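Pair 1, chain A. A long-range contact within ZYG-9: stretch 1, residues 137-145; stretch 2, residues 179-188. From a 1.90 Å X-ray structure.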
# COMPACT_ATOMS: atom_id res chain seq x y z
N LEU A 137 1.41 -4.24 0.02
CA LEU A 137 2.04 -3.41 -1.03
C LEU A 137 3.21 -2.66 -0.43
O LEU A 137 4.25 -2.47 -1.12
CB LEU A 137 1.06 -2.41 -1.64
CG LEU A 137 1.64 -1.41 -2.65
CD1 LEU A 137 1.90 -2.08 -4.02
CD2 LEU A 137 0.65 -0.29 -2.76
N LEU A 138 3.07 -2.23 0.83
CA LEU A 138 4.16 -1.51 1.51
C LEU A 138 5.42 -2.34 1.74
O LEU A 138 6.53 -1.77 1.84
CB LEU A 138 3.66 -0.82 2.80
CG LEU A 138 2.63 0.27 2.58
CD1 LEU A 138 2.19 0.79 3.92
CD2 LEU A 138 3.16 1.40 1.71
N LEU A 139 5.30 -3.66 1.78
CA LEU A 139 6.48 -4.50 1.80
C LEU A 139 7.40 -4.26 0.58
O LEU A 139 8.64 -4.32 0.69
CB LEU A 139 6.11 -5.99 1.86
CG LEU A 139 5.34 -6.48 3.10
CD1 LEU A 139 4.90 -7.99 2.94
CD2 LEU A 139 6.17 -6.25 4.40
N LYS A 140 6.80 -3.96 -0.57
CA LYS A 140 7.49 -3.91 -1.82
C LYS A 140 8.16 -2.57 -1.98
O LYS A 140 8.99 -2.38 -2.91
CB LYS A 140 6.48 -4.12 -2.96
CG LYS A 140 5.87 -5.53 -2.95
CD LYS A 140 6.86 -6.63 -3.27
CE LYS A 140 7.28 -7.32 -1.99
NZ LYS A 140 8.41 -8.25 -2.27
N THR A 141 7.81 -1.61 -1.10
CA THR A 141 8.63 -0.39 -0.97
C THR A 141 10.06 -0.70 -0.56
O THR A 141 10.95 0.13 -0.76
CB THR A 141 8.04 0.70 -0.01
OG1 THR A 141 8.09 0.25 1.36
CG2 THR A 141 6.61 1.07 -0.41
N GLY A 142 10.33 -1.89 -0.02
CA GLY A 142 11.69 -2.24 0.32
C GLY A 142 12.42 -3.00 -0.79
O GLY A 142 13.40 -3.66 -0.52
N GLU A 143 11.90 -2.93 -2.01
CA GLU A 143 12.54 -3.57 -3.16
C GLU A 143 13.94 -2.91 -3.42
O GLU A 143 14.09 -1.71 -3.26
CB GLU A 143 11.64 -3.48 -4.40
CG GLU A 143 10.51 -4.53 -4.41
CD GLU A 143 11.09 -5.91 -4.54
OE1 GLU A 143 11.99 -6.05 -5.38
OE2 GLU A 143 10.70 -6.83 -3.80
N ALA A 144 14.92 -3.72 -3.83
CA ALA A 144 16.29 -3.27 -3.95
C ALA A 144 16.51 -2.42 -5.20
O ALA A 144 17.43 -1.59 -5.22
CB ALA A 144 17.24 -4.45 -3.91
N LYS A 145 15.65 -2.60 -6.21
CA LYS A 145 15.76 -1.85 -7.45
C LYS A 145 14.98 -0.56 -7.41
O LYS A 145 13.79 -0.54 -7.05
CB LYS A 145 15.29 -2.70 -8.63
CG LYS A 145 16.37 -3.61 -9.18
CD LYS A 145 15.80 -4.54 -10.26
CE LYS A 145 15.45 -3.78 -11.56
NZ LYS A 145 13.96 -3.46 -11.67
N LYS A 179 12.14 -4.22 9.62
CA LYS A 179 13.61 -4.37 9.63
C LYS A 179 14.24 -3.87 8.34
O LYS A 179 15.45 -3.66 8.26
CB LYS A 179 14.01 -5.85 9.77
CG LYS A 179 13.60 -6.53 11.06
CD LYS A 179 14.21 -5.87 12.27
CE LYS A 179 13.77 -6.63 13.51
NZ LYS A 179 12.27 -6.50 13.64
N ASN A 180 13.44 -3.71 7.31
CA ASN A 180 13.93 -3.34 6.00
C ASN A 180 14.04 -1.80 5.94
O ASN A 180 13.03 -1.08 6.01
CB ASN A 180 13.01 -3.94 4.92
CG ASN A 180 13.47 -3.62 3.47
OD1 ASN A 180 13.74 -2.47 3.13
ND2 ASN A 180 13.58 -4.66 2.63
N ALA A 181 15.27 -1.29 5.86
CA ALA A 181 15.46 0.15 5.93
C ALA A 181 14.86 0.86 4.74
O ALA A 181 14.44 2.01 4.87
CB ALA A 181 16.99 0.51 6.07
N ARG A 182 14.82 0.22 3.58
CA ARG A 182 14.20 0.86 2.40
C ARG A 182 12.71 1.04 2.60
O ARG A 182 12.16 2.06 2.24
CB ARG A 182 14.44 0.06 1.12
CG ARG A 182 15.86 0.13 0.62
CD ARG A 182 16.04 -0.87 -0.50
NE ARG A 182 17.29 -0.63 -1.22
CZ ARG A 182 18.28 -1.52 -1.29
NH1 ARG A 182 18.17 -2.72 -0.71
NH2 ARG A 182 19.36 -1.22 -1.97
N GLN A 183 12.06 0.03 3.18
CA GLN A 183 10.65 0.19 3.58
C GLN A 183 10.44 1.32 4.58
O GLN A 183 9.54 2.14 4.39
CB GLN A 183 10.10 -1.09 4.18
CG GLN A 183 8.64 -0.92 4.62
CD GLN A 183 7.92 -2.24 4.91
OE1 GLN A 183 8.41 -3.31 4.61
NE2 GLN A 183 6.71 -2.14 5.48
N ARG A 184 11.22 1.40 5.65
CA ARG A 184 11.06 2.53 6.57
C ARG A 184 11.25 3.87 5.89
O ARG A 184 10.44 4.80 6.13
CB ARG A 184 12.05 2.44 7.75
CG ARG A 184 11.94 1.15 8.54
CD ARG A 184 12.64 1.31 9.86
NE ARG A 184 14.10 1.50 9.74
CZ ARG A 184 14.99 0.52 9.56
NH1 ARG A 184 14.56 -0.74 9.45
NH2 ARG A 184 16.32 0.79 9.52
N SER A 185 12.30 4.05 5.07
CA SER A 185 12.49 5.35 4.46
C SER A 185 11.43 5.66 3.45
O SER A 185 10.94 6.79 3.39
CB SER A 185 13.90 5.52 3.85
OG SER A 185 14.14 4.51 2.89
N GLU A 186 11.06 4.71 2.60
CA GLU A 186 10.01 5.04 1.60
C GLU A 186 8.66 5.46 2.21
O GLU A 186 7.98 6.34 1.69
CB GLU A 186 9.79 3.83 0.68
CG GLU A 186 10.96 3.57 -0.31
CD GLU A 186 11.07 4.60 -1.42
OE1 GLU A 186 10.07 4.82 -2.17
OE2 GLU A 186 12.15 5.21 -1.55
N CYS A 187 8.29 4.79 3.32
CA CYS A 187 7.10 5.12 4.09
C CYS A 187 7.11 6.50 4.74
O CYS A 187 6.12 7.21 4.63
CB CYS A 187 6.78 3.97 5.08
SG CYS A 187 6.24 2.52 4.10
N LEU A 188 8.25 6.90 5.33
CA LEU A 188 8.45 8.28 5.81
C LEU A 188 8.29 9.31 4.73
O LEU A 188 7.72 10.38 4.96
CB LEU A 188 9.84 8.46 6.47
CG LEU A 188 9.97 7.75 7.83
CD1 LEU A 188 11.45 7.69 8.29
CD2 LEU A 188 8.96 8.32 8.93
O HOH W 1 10.08 -4.55 2.76

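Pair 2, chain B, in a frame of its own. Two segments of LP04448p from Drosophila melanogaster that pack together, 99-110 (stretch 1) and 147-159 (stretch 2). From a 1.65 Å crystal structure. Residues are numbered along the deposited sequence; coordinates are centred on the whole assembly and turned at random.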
# COMPACT_ATOMS: atom_id res chain seq x y z
N LEU B 99 -4.36 -4.07 -6.22
CA LEU B 99 -3.07 -4.60 -5.80
C LEU B 99 -2.57 -4.04 -4.48
O LEU B 99 -1.88 -4.73 -3.74
CB LEU B 99 -2.01 -4.35 -6.86
CG LEU B 99 -2.37 -4.95 -8.22
CD1 LEU B 99 -1.32 -4.56 -9.25
CD2 LEU B 99 -2.53 -6.46 -8.12
N PHE B 100 -2.89 -2.78 -4.19
CA PHE B 100 -2.39 -2.13 -2.98
C PHE B 100 -2.80 -2.86 -1.68
O PHE B 100 -1.97 -3.01 -0.79
CB PHE B 100 -2.82 -0.66 -2.98
CG PHE B 100 -2.27 0.17 -1.84
CD1 PHE B 100 -0.92 0.16 -1.53
CD2 PHE B 100 -3.10 1.03 -1.14
CE1 PHE B 100 -0.41 0.95 -0.51
CE2 PHE B 100 -2.60 1.82 -0.11
CZ PHE B 100 -1.25 1.78 0.20
N PRO B 101 -4.06 -3.31 -1.56
CA PRO B 101 -4.39 -4.06 -0.34
C PRO B 101 -3.47 -5.26 -0.13
O PRO B 101 -3.10 -5.56 1.02
CB PRO B 101 -5.82 -4.51 -0.59
CG PRO B 101 -6.40 -3.38 -1.44
CD PRO B 101 -5.26 -3.03 -2.38
N GLY B 102 -3.09 -5.92 -1.23
CA GLY B 102 -2.20 -7.07 -1.14
C GLY B 102 -0.79 -6.68 -0.75
O GLY B 102 -0.13 -7.37 0.02
N PHE B 103 -0.30 -5.57 -1.29
CA PHE B 103 0.99 -5.03 -0.89
C PHE B 103 0.99 -4.72 0.60
O PHE B 103 1.94 -5.02 1.32
CB PHE B 103 1.32 -3.73 -1.63
CG PHE B 103 1.40 -3.85 -3.12
CD1 PHE B 103 1.57 -5.08 -3.74
CD2 PHE B 103 1.31 -2.71 -3.90
CE1 PHE B 103 1.65 -5.16 -5.12
CE2 PHE B 103 1.40 -2.78 -5.29
CZ PHE B 103 1.57 -4.01 -5.90
N LEU B 104 -0.09 -4.09 1.07
CA LEU B 104 -0.16 -3.70 2.47
C LEU B 104 -0.14 -4.94 3.33
O LEU B 104 0.48 -4.98 4.39
CB LEU B 104 -1.42 -2.89 2.74
CG LEU B 104 -1.47 -1.45 2.20
CD1 LEU B 104 -2.85 -0.86 2.45
CD2 LEU B 104 -0.36 -0.60 2.83
N HIS B 105 -0.86 -5.97 2.90
CA HIS B 105 -0.94 -7.17 3.69
C HIS B 105 0.43 -7.84 3.82
O HIS B 105 0.77 -8.38 4.88
CB HIS B 105 -1.96 -8.13 3.13
CG HIS B 105 -2.29 -9.25 4.06
ND1 HIS B 105 -3.05 -9.06 5.20
CD2 HIS B 105 -1.92 -10.55 4.05
CE1 HIS B 105 -3.15 -10.22 5.83
NE2 HIS B 105 -2.47 -11.13 5.16
N ALA B 106 1.24 -7.78 2.76
CA ALA B 106 2.57 -8.38 2.80
C ALA B 106 3.52 -7.61 3.71
O ALA B 106 4.57 -8.13 4.08
CB ALA B 106 3.15 -8.48 1.37
N LEU B 107 3.18 -6.36 4.03
CA LEU B 107 3.99 -5.59 4.99
C LEU B 107 3.99 -6.22 6.37
O LEU B 107 4.79 -5.85 7.22
CB LEU B 107 3.46 -4.16 5.13
CG LEU B 107 3.70 -3.18 3.99
CD1 LEU B 107 3.07 -1.83 4.35
CD2 LEU B 107 5.19 -3.01 3.71
N GLY B 108 3.06 -7.13 6.60
CA GLY B 108 2.96 -7.81 7.89
C GLY B 108 3.75 -9.10 7.95
O GLY B 108 3.71 -9.81 8.97
N ASP B 109 4.46 -9.42 6.88
CA ASP B 109 5.15 -10.69 6.77
C ASP B 109 6.22 -10.82 7.86
O ASP B 109 6.82 -9.83 8.26
CB ASP B 109 5.80 -10.84 5.39
CG ASP B 109 6.19 -12.27 5.08
OD1 ASP B 109 7.25 -12.73 5.55
OD2 ASP B 109 5.42 -12.95 4.36
N ASN B 110 6.43 -12.05 8.33
CA ASN B 110 7.47 -12.37 9.32
C ASN B 110 8.89 -12.16 8.82
O ASN B 110 9.81 -12.00 9.61
CB ASN B 110 7.35 -13.83 9.76
CG ASN B 110 6.12 -14.10 10.58
OD1 ASN B 110 5.61 -13.21 11.26
ND2 ASN B 110 5.64 -15.33 10.51
N GLY B 147 -4.37 -4.97 12.14
CA GLY B 147 -3.01 -5.25 11.72
C GLY B 147 -2.10 -5.93 12.71
O GLY B 147 -2.18 -5.68 13.92
N SER B 148 -1.23 -6.79 12.19
CA SER B 148 -0.17 -7.39 12.98
C SER B 148 0.83 -6.32 13.41
O SER B 148 0.89 -5.24 12.81
CB SER B 148 0.55 -8.45 12.15
OG SER B 148 1.35 -7.85 11.15
N PRO B 149 1.60 -6.59 14.47
CA PRO B 149 2.62 -5.63 14.91
C PRO B 149 3.61 -5.27 13.80
O PRO B 149 3.97 -4.10 13.67
CB PRO B 149 3.32 -6.38 16.05
CG PRO B 149 2.25 -7.27 16.60
CD PRO B 149 1.47 -7.73 15.40
N ALA B 150 4.04 -6.25 13.00
CA ALA B 150 4.96 -5.96 11.91
C ALA B 150 4.33 -5.00 10.90
O ALA B 150 4.96 -4.04 10.46
CB ALA B 150 5.40 -7.24 11.21
N LEU B 151 3.08 -5.26 10.54
CA LEU B 151 2.39 -4.40 9.58
C LEU B 151 2.25 -2.98 10.13
O LEU B 151 2.56 -2.00 9.43
CB LEU B 151 1.03 -4.98 9.20
CG LEU B 151 0.21 -4.17 8.19
CD1 LEU B 151 -0.78 -5.07 7.43
CD2 LEU B 151 -0.54 -3.03 8.91
N LYS B 152 1.82 -2.85 11.38
CA LYS B 152 1.67 -1.53 11.97
C LYS B 152 3.01 -0.80 12.01
O LYS B 152 3.07 0.39 11.72
CB LYS B 152 1.00 -1.60 13.35
CG LYS B 152 -0.45 -2.10 13.29
CD LYS B 152 -1.11 -2.22 14.66
CE LYS B 152 -0.25 -2.96 15.66
NZ LYS B 152 -0.98 -3.07 16.97
N THR B 153 4.07 -1.51 12.36
CA THR B 153 5.40 -0.91 12.37
C THR B 153 5.79 -0.36 11.00
O THR B 153 6.17 0.80 10.88
CB THR B 153 6.46 -1.92 12.84
OG1 THR B 153 6.11 -2.37 14.16
CG2 THR B 153 7.85 -1.26 12.88
N GLU B 154 5.66 -1.19 9.97
CA GLU B 154 6.05 -0.77 8.62
C GLU B 154 5.16 0.35 8.10
O GLU B 154 5.63 1.29 7.48
CB GLU B 154 5.99 -1.93 7.62
CG GLU B 154 6.93 -3.07 7.91
CD GLU B 154 8.39 -2.74 7.70
OE1 GLU B 154 8.71 -1.76 7.00
OE2 GLU B 154 9.23 -3.47 8.26
N LEU B 155 3.86 0.23 8.37
CA LEU B 155 2.90 1.15 7.76
C LEU B 155 2.96 2.54 8.39
O LEU B 155 2.92 3.55 7.68
CB LEU B 155 1.49 0.56 7.80
CG LEU B 155 0.43 1.28 6.97
CD1 LEU B 155 0.96 1.68 5.59
CD2 LEU B 155 -0.81 0.41 6.86
N TRP B 156 3.09 2.62 9.71
CA TRP B 156 3.31 3.92 10.33
C TRP B 156 4.64 4.56 9.89
O TRP B 156 4.72 5.77 9.74
CB TRP B 156 3.23 3.85 11.86
CG TRP B 156 1.82 3.73 12.38
CD1 TRP B 156 1.32 2.73 13.16
CD2 TRP B 156 0.74 4.65 12.16
NE1 TRP B 156 -0.01 2.97 13.44
CE2 TRP B 156 -0.39 4.13 12.83
CE3 TRP B 156 0.61 5.85 11.45
CZ2 TRP B 156 -1.63 4.78 12.82
CZ3 TRP B 156 -0.62 6.49 11.44
CH2 TRP B 156 -1.73 5.95 12.13
N ALA B 157 5.68 3.75 9.67
CA ALA B 157 6.95 4.31 9.22
C ALA B 157 6.77 4.91 7.84
O ALA B 157 7.30 5.97 7.54
CB ALA B 157 8.02 3.23 9.18
N TRP B 158 6.02 4.20 7.00
CA TRP B 158 5.81 4.64 5.63
C TRP B 158 4.98 5.91 5.61
O TRP B 158 5.31 6.85 4.90
CB TRP B 158 5.14 3.53 4.82
CG TRP B 158 4.88 3.88 3.37
CD1 TRP B 158 5.77 3.81 2.34
CD2 TRP B 158 3.63 4.29 2.81
NE1 TRP B 158 5.16 4.18 1.15
CE2 TRP B 158 3.85 4.49 1.42
CE3 TRP B 158 2.36 4.54 3.34
CZ2 TRP B 158 2.83 4.90 0.56
CZ3 TRP B 158 1.36 4.96 2.48
CH2 TRP B 158 1.60 5.13 1.11
N LEU B 159 3.92 5.96 6.41
CA LEU B 159 3.12 7.17 6.48
C LEU B 159 3.94 8.34 7.01
O LEU B 159 3.83 9.45 6.51
CB LEU B 159 1.87 6.96 7.35
CG LEU B 159 0.82 6.01 6.76
CD1 LEU B 159 -0.18 5.57 7.83
CD2 LEU B 159 0.10 6.66 5.60
O HOH W 2 1.46 -10.57 10.17

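The sharpest difference lies at one matched position, Gln A183 in pair 1 and Leu B151 in pair 2. Both side chains leave the helix sideways, with chi1 and chi2 both t, and fill the same space. Gln A183 is polar there. Gln A183 CD lies 3.4 Å from Leu A138 O, and Gln A183 OE1 accepts from water 1 at 2.8 Å. The same water donates to Leu A139 O at 2.5 Å, so it links the two stretches. Leu B151 fills the place with carbon. Leu B151 CD1 lies 3.3 Å from Leu B104 O, and the leucine side chain has no polar atom to hold a water.

The backbones superpose with an RMSD of 0.4 Å over 14 central residues. In each pair, a helix gives way to a turn that packs against the start of a second helix. A glycine holds one end of the closest CA pair. Gly A142 CA is 4.2 Å from Gln A183 CA, and Gly B108 CA is 3.8 Å from Leu B151 CA. A CB on either glycine would clash with the capping side chain: an ideal CB on Gly A142 would be 2.6 Å from Asn A180 OD1, and one on Gly B108 3.0 Å from Ser B148 OG.

Asn A180 and Ser B148 match, and both cap the second helix. Gln A183 N donates to Asn A180 OD1 at 3.0 Å. Leu B151 N donates to Ser B148 OG at 3.2 Å. The longer asparagine also reaches across: Asn A180 ND2 makes a weak hydrogen bond to Gly A142 O at 3.3 Å. Serine does not span that gap directly. Water 2 does, donating to Gly B108 O at 2.7 Å and lying 2.9 Å from Ser B148 OG.

Thr A141 matches Leu B107, and both point toward the second helix. Thr A141 OG1 donates to Leu A138 O at 2.6 Å, so its hydroxyl is satisfied within its own stretch. Leu B107 instead extends the apolar packing, with Leu B107 CD1 4.3 Å from Leu B155 CD1. Glu A186 and Glu B154 coincide closely.

Leu A138 and Leu B104 match and meet the same position, which is Cys A187 in pair 1 and Leu B155 in pair 2. Leu A138 CD2 is 4.1 Å from Cys A187 SG, while Leu B104 CD2 is 3.8 Å from Leu B155 CD1.

Arg A182 matches Ala B150, and the CA-to-CB bond of each points toward the first stretch. The guanidinium of Arg A182 has Ala A144 CA over one face, with Arg A182 CZ 3.8 Å from that atom. The side chain of Ala B150 ends at CB, 3.8 Å from Gly B108 O.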